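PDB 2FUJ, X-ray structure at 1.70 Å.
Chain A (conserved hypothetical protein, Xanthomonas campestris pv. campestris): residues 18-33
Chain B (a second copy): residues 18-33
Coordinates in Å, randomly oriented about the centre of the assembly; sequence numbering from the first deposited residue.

Chain A, residues 18-33: RWRDMDSMGHVNNAKY
Chain B, residues 18-33: RWRDMDSMGHVNNAKY

Contacts between two copies of one protein show a general principle: an exact two-fold axis repeats each contact between unlike residues, while residues nearest the axis meet their own copies. Residues 18-33 of this protein are a worked example. After Arg18(A), a 3-10 segment runs from Trp19(A) to Asp21(A). The chain then passes through a type I turn from Asp23(A) to Gly26(A) (Ser24(A) phi/psi -60/-13, Met25(A) -89/1) and enters a helix capped by Asn29(A), whose OD1 accepts from Ala31(A) N at 2.9 Å. Gly26(A) sits at 83/15, where a CB would jam against the preceding carbonyl. Asp23(A) N donates to His27(A) O at 3.0 Å and Asn29(A) N to Asp21(A) O at 2.9 Å, tying the loop together. Chain B matches throughout.

The turns meet at the axis: Ser24(A) CA lies 4.2 Å from Ser24(B) CA, and Ser24(A) CA makes a CA-H...O contact of 3.4 Å with Asp23(B) O. Water 1 bridges the chains, donating to Trp19(A) O and accepting from Ser24(B) N, each at 2.9 Å; water 2 is its mate.

Arg20(A) (chi 167°, 63°, -170°, 144°) shows how like charges can pack. Its guanidinium stacks flat on that of Arg20(B), centres 3.7 Å apart and planes at 1°, with Arg20(A) NH1 3.6 Å from Arg20(B) NH1. Backbone carbonyls offset this repulsive pairing: Arg20(A) NH2 donates to Arg20(B) O at 2.7 Å, and Arg20(A) NH1 to Met22(B) O at 3.0 Å. Asn29(B) CB covers the opposite face of the Arg20(A) group.

Trp19(A) (t, chi2 80°) leaves its backbone sideways, but its ring reaches across. Trp19(A) CH2 packs edge-on against Met25(B) CG at 3.5 Å, while Trp19(A) CZ2 lies 2.9 Å from Ser24(B) OG (chi1 p). Within its own chain, Asp23(A) (p) steadies the turn, Asp23(A) OD2 accepting from Met25(A) N at 2.8 Å and Asp23(A) OD1 from Asn29(A) ND2 at 3.2 Å.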

# COMPACT_ATOMS: atom_id res chain seq x y z
N ARG A 18 -9.95 -4.78 2.70
CA ARG A 18 -9.27 -5.74 1.84
C ARG A 18 -8.35 -6.60 2.70
O ARG A 18 -7.85 -6.15 3.72
CB ARG A 18 -8.45 -5.02 0.77
CG ARG A 18 -9.26 -4.30 -0.30
CD ARG A 18 -8.33 -3.49 -1.17
NE ARG A 18 -9.04 -2.61 -2.10
CZ ARG A 18 -8.44 -1.71 -2.87
NH1 ARG A 18 -7.13 -1.55 -2.81
NH2 ARG A 18 -9.15 -0.95 -3.69
N TRP A 19 -8.12 -7.83 2.26
CA TRP A 19 -7.27 -8.75 2.99
C TRP A 19 -5.88 -8.15 3.18
O TRP A 19 -5.28 -8.27 4.24
CB TRP A 19 -7.19 -10.09 2.25
CG TRP A 19 -6.51 -11.17 3.00
CD1 TRP A 19 -7.04 -11.95 3.99
CD2 TRP A 19 -5.15 -11.57 2.86
NE1 TRP A 19 -6.08 -12.81 4.48
CE2 TRP A 19 -4.91 -12.60 3.79
CE3 TRP A 19 -4.10 -11.16 2.03
CZ2 TRP A 19 -3.67 -13.22 3.92
CZ3 TRP A 19 -2.87 -11.78 2.16
CH2 TRP A 19 -2.66 -12.80 3.09
N ARG A 20 -5.37 -7.50 2.13
CA ARG A 20 -4.05 -6.87 2.16
C ARG A 20 -3.97 -5.71 3.17
O ARG A 20 -2.88 -5.24 3.48
CB ARG A 20 -3.70 -6.36 0.75
CG ARG A 20 -2.51 -5.42 0.66
CD ARG A 20 -1.22 -6.09 1.09
NE ARG A 20 -0.13 -5.13 1.23
CZ ARG A 20 0.82 -5.21 2.16
NH1 ARG A 20 0.82 -6.22 3.03
NH2 ARG A 20 1.74 -4.27 2.25
N ASP A 21 -5.12 -5.27 3.67
CA ASP A 21 -5.16 -4.17 4.63
C ASP A 21 -4.53 -4.58 5.95
O ASP A 21 -4.06 -3.74 6.72
CB ASP A 21 -6.60 -3.72 4.89
CG ASP A 21 -7.19 -2.89 3.75
OD1 ASP A 21 -8.41 -2.64 3.79
OD2 ASP A 21 -6.46 -2.49 2.83
N MET A 22 -4.55 -5.88 6.23
CA MET A 22 -3.97 -6.37 7.48
C MET A 22 -2.46 -6.47 7.40
O MET A 22 -1.88 -6.58 6.32
CB MET A 22 -4.56 -7.75 7.83
CG MET A 22 -6.08 -7.77 8.03
SD MET A 22 -6.69 -9.35 8.70
CE MET A 22 -6.48 -10.42 7.28
N ASP A 23 -1.81 -6.41 8.56
CA ASP A 23 -0.36 -6.54 8.61
C ASP A 23 -0.01 -7.88 9.25
O ASP A 23 -0.90 -8.68 9.57
CB ASP A 23 0.26 -5.37 9.38
CG ASP A 23 -0.27 -5.23 10.79
OD1 ASP A 23 -0.29 -4.09 11.31
OD2 ASP A 23 -0.66 -6.25 11.38
N SER A 24 1.27 -8.13 9.43
CA SER A 24 1.72 -9.40 10.00
C SER A 24 1.19 -9.70 11.41
O SER A 24 1.30 -10.83 11.89
CB SER A 24 3.25 -9.44 10.02
OG SER A 24 3.76 -8.30 10.69
N MET A 25 0.61 -8.70 12.06
CA MET A 25 0.08 -8.91 13.39
C MET A 25 -1.37 -9.38 13.37
O MET A 25 -1.98 -9.59 14.42
CB MET A 25 0.23 -7.64 14.22
CG MET A 25 1.68 -7.14 14.30
SD MET A 25 1.95 -6.03 15.69
CE MET A 25 2.70 -7.18 16.81
N GLY A 26 -1.91 -9.54 12.16
CA GLY A 26 -3.27 -10.03 12.02
C GLY A 26 -4.42 -9.05 12.13
O GLY A 26 -5.57 -9.48 12.28
N HIS A 27 -4.14 -7.76 12.05
CA HIS A 27 -5.20 -6.75 12.14
C HIS A 27 -4.92 -5.67 11.11
O HIS A 27 -3.79 -5.51 10.67
CB HIS A 27 -5.23 -6.11 13.53
CG HIS A 27 -5.24 -7.08 14.66
ND1 HIS A 27 -4.09 -7.58 15.23
CD2 HIS A 27 -6.27 -7.64 15.35
CE1 HIS A 27 -4.41 -8.39 16.23
NE2 HIS A 27 -5.72 -8.44 16.32
N VAL A 28 -5.95 -4.93 10.71
CA VAL A 28 -5.74 -3.87 9.74
C VAL A 28 -4.67 -2.90 10.25
O VAL A 28 -4.73 -2.44 11.39
CB VAL A 28 -7.03 -3.09 9.46
CG1 VAL A 28 -6.75 -1.91 8.55
CG2 VAL A 28 -8.04 -4.02 8.81
N ASN A 29 -3.70 -2.58 9.39
CA ASN A 29 -2.60 -1.69 9.74
C ASN A 29 -3.05 -0.26 10.06
O ASN A 29 -3.96 0.27 9.43
CB ASN A 29 -1.58 -1.68 8.59
CG ASN A 29 -0.34 -0.87 8.92
OD1 ASN A 29 -0.23 0.30 8.56
ND2 ASN A 29 0.60 -1.50 9.62
N ASN A 30 -2.42 0.36 11.05
CA ASN A 30 -2.78 1.73 11.44
C ASN A 30 -2.84 2.70 10.26
O ASN A 30 -3.77 3.50 10.14
CB ASN A 30 -1.78 2.29 12.45
CG ASN A 30 -1.67 1.46 13.72
OD1 ASN A 30 -2.67 1.08 14.32
ND2 ASN A 30 -0.44 1.19 14.13
N ALA A 31 -1.84 2.63 9.38
CA ALA A 31 -1.78 3.52 8.23
C ALA A 31 -2.98 3.41 7.30
O ALA A 31 -3.34 4.38 6.63
CB ALA A 31 -0.50 3.28 7.46
N LYS A 32 -3.59 2.24 7.25
CA LYS A 32 -4.74 2.04 6.37
C LYS A 32 -5.96 2.84 6.86
O LYS A 32 -6.84 3.17 6.07
CB LYS A 32 -5.08 0.55 6.27
CG LYS A 32 -5.22 0.09 4.84
CD LYS A 32 -3.93 0.37 4.08
CE LYS A 32 -4.05 -0.01 2.62
NZ LYS A 32 -5.13 0.74 1.94
N TYR A 33 -6.00 3.14 8.15
CA TYR A 33 -7.10 3.91 8.70
C TYR A 33 -7.12 5.30 8.06
O TYR A 33 -8.18 5.81 7.71
CB TYR A 33 -6.98 4.04 10.22
CG TYR A 33 -7.39 2.80 11.01
CD1 TYR A 33 -8.30 2.90 12.06
CD2 TYR A 33 -6.86 1.55 10.71
CE1 TYR A 33 -8.68 1.78 12.79
CE2 TYR A 33 -7.24 0.41 11.44
CZ TYR A 33 -8.15 0.55 12.48
OH TYR A 33 -8.55 -0.55 13.21
N ARG B 18 10.21 -3.07 3.94
CA ARG B 18 9.54 -2.41 5.04
C ARG B 18 8.68 -3.43 5.78
O ARG B 18 8.20 -4.38 5.18
CB ARG B 18 8.66 -1.26 4.54
CG ARG B 18 9.41 -0.06 3.98
CD ARG B 18 8.42 0.90 3.36
NE ARG B 18 9.06 1.99 2.63
CZ ARG B 18 8.40 2.87 1.88
NH1 ARG B 18 7.08 2.78 1.77
NH2 ARG B 18 9.06 3.83 1.25
N TRP B 19 8.49 -3.21 7.07
CA TRP B 19 7.70 -4.12 7.88
C TRP B 19 6.29 -4.25 7.30
O TRP B 19 5.73 -5.35 7.27
CB TRP B 19 7.65 -3.61 9.33
CG TRP B 19 7.03 -4.56 10.29
CD1 TRP B 19 7.62 -5.64 10.88
CD2 TRP B 19 5.68 -4.54 10.75
NE1 TRP B 19 6.72 -6.30 11.68
CE2 TRP B 19 5.52 -5.64 11.62
CE3 TRP B 19 4.60 -3.69 10.52
CZ2 TRP B 19 4.30 -5.91 12.25
CZ3 TRP B 19 3.39 -3.97 11.15
CH2 TRP B 19 3.26 -5.07 12.00
N ARG B 20 5.73 -3.13 6.86
CA ARG B 20 4.39 -3.11 6.27
C ARG B 20 4.29 -3.91 4.97
O ARG B 20 3.19 -4.19 4.49
CB ARG B 20 3.97 -1.65 6.02
CG ARG B 20 2.74 -1.45 5.14
CD ARG B 20 1.49 -2.04 5.78
NE ARG B 20 0.37 -2.06 4.84
CZ ARG B 20 -0.54 -3.03 4.80
NH1 ARG B 20 -0.48 -4.04 5.65
NH2 ARG B 20 -1.50 -3.00 3.89
N ASP B 21 5.44 -4.29 4.41
CA ASP B 21 5.47 -5.05 3.16
C ASP B 21 4.90 -6.45 3.37
O ASP B 21 4.42 -7.08 2.43
CB ASP B 21 6.90 -5.18 2.63
CG ASP B 21 7.42 -3.89 1.99
OD1 ASP B 21 8.63 -3.84 1.69
OD2 ASP B 21 6.64 -2.95 1.77
N MET B 22 4.97 -6.94 4.60
CA MET B 22 4.46 -8.27 4.90
C MET B 22 2.95 -8.27 5.06
O MET B 22 2.34 -7.25 5.36
CB MET B 22 5.11 -8.83 6.18
CG MET B 22 6.64 -8.96 6.11
SD MET B 22 7.33 -9.86 7.54
CE MET B 22 7.12 -8.66 8.84
N ASP B 23 2.34 -9.43 4.83
CA ASP B 23 0.90 -9.55 4.99
C ASP B 23 0.62 -10.42 6.22
O ASP B 23 1.55 -10.83 6.92
CB ASP B 23 0.26 -10.14 3.73
CG ASP B 23 0.83 -11.48 3.34
OD1 ASP B 23 0.82 -11.81 2.13
OD2 ASP B 23 1.27 -12.23 4.23
N SER B 24 -0.65 -10.69 6.48
CA SER B 24 -1.02 -11.48 7.64
C SER B 24 -0.43 -12.89 7.69
O SER B 24 -0.49 -13.56 8.72
CB SER B 24 -2.54 -11.56 7.73
OG SER B 24 -3.08 -12.05 6.52
N MET B 25 0.13 -13.35 6.58
CA MET B 25 0.70 -14.68 6.54
C MET B 25 2.17 -14.67 6.96
O MET B 25 2.82 -15.72 6.97
CB MET B 25 0.53 -15.29 5.15
CG MET B 25 -0.93 -15.34 4.70
SD MET B 25 -1.19 -16.53 3.38
CE MET B 25 -1.86 -17.85 4.35
N GLY B 26 2.68 -13.49 7.31
CA GLY B 26 4.05 -13.38 7.77
C GLY B 26 5.17 -13.28 6.75
O GLY B 26 6.34 -13.46 7.10
N HIS B 27 4.84 -13.00 5.49
CA HIS B 27 5.85 -12.88 4.45
C HIS B 27 5.50 -11.69 3.57
O HIS B 27 4.35 -11.28 3.52
CB HIS B 27 5.90 -14.14 3.58
CG HIS B 27 5.99 -15.41 4.36
ND1 HIS B 27 4.88 -16.10 4.79
CD2 HIS B 27 7.06 -16.14 4.75
CE1 HIS B 27 5.26 -17.21 5.41
NE2 HIS B 27 6.58 -17.26 5.40
N VAL B 28 6.49 -11.14 2.87
CA VAL B 28 6.20 -10.01 1.99
C VAL B 28 5.11 -10.40 0.99
O VAL B 28 5.19 -11.45 0.35
CB VAL B 28 7.46 -9.56 1.23
CG1 VAL B 28 7.10 -8.48 0.23
CG2 VAL B 28 8.48 -9.04 2.22
N ASN B 29 4.11 -9.54 0.85
CA ASN B 29 2.98 -9.78 -0.05
C ASN B 29 3.39 -9.84 -1.53
O ASN B 29 4.26 -9.09 -1.97
CB ASN B 29 1.93 -8.68 0.16
CG ASN B 29 0.66 -8.92 -0.64
OD1 ASN B 29 0.50 -8.37 -1.73
ND2 ASN B 29 -0.22 -9.75 -0.11
N ASN B 30 2.76 -10.74 -2.29
CA ASN B 30 3.08 -10.88 -3.70
C ASN B 30 3.07 -9.55 -4.47
O ASN B 30 3.96 -9.27 -5.27
CB ASN B 30 2.10 -11.82 -4.40
CG ASN B 30 2.06 -13.21 -3.79
OD1 ASN B 30 3.10 -13.83 -3.54
ND2 ASN B 30 0.86 -13.71 -3.55
N ALA B 31 2.04 -8.74 -4.22
CA ALA B 31 1.91 -7.46 -4.91
C ALA B 31 3.08 -6.51 -4.68
O ALA B 31 3.39 -5.68 -5.53
CB ALA B 31 0.62 -6.79 -4.50
N LYS B 32 3.74 -6.63 -3.53
CA LYS B 32 4.86 -5.76 -3.24
C LYS B 32 6.06 -6.05 -4.14
O LYS B 32 6.91 -5.19 -4.36
CB LYS B 32 5.26 -5.89 -1.76
CG LYS B 32 5.37 -4.55 -1.07
CD LYS B 32 4.05 -3.80 -1.18
CE LYS B 32 4.13 -2.42 -0.56
NZ LYS B 32 5.16 -1.59 -1.23
N TYR B 33 6.13 -7.28 -4.65
CA TYR B 33 7.23 -7.65 -5.54
C TYR B 33 7.17 -6.79 -6.81
O TYR B 33 8.20 -6.31 -7.29
CB TYR B 33 7.15 -9.13 -5.92
CG TYR B 33 7.63 -10.09 -4.84
CD1 TYR B 33 8.57 -11.08 -5.15
CD2 TYR B 33 7.14 -10.03 -3.54
CE1 TYR B 33 9.02 -11.97 -4.18
CE2 TYR B 33 7.59 -10.93 -2.56
CZ TYR B 33 8.53 -11.89 -2.89
OH TYR B 33 9.00 -12.78 -1.95
O HOH W 1 -2.96 -9.73 5.09
O HOH W 2 3.51 -6.51 8.64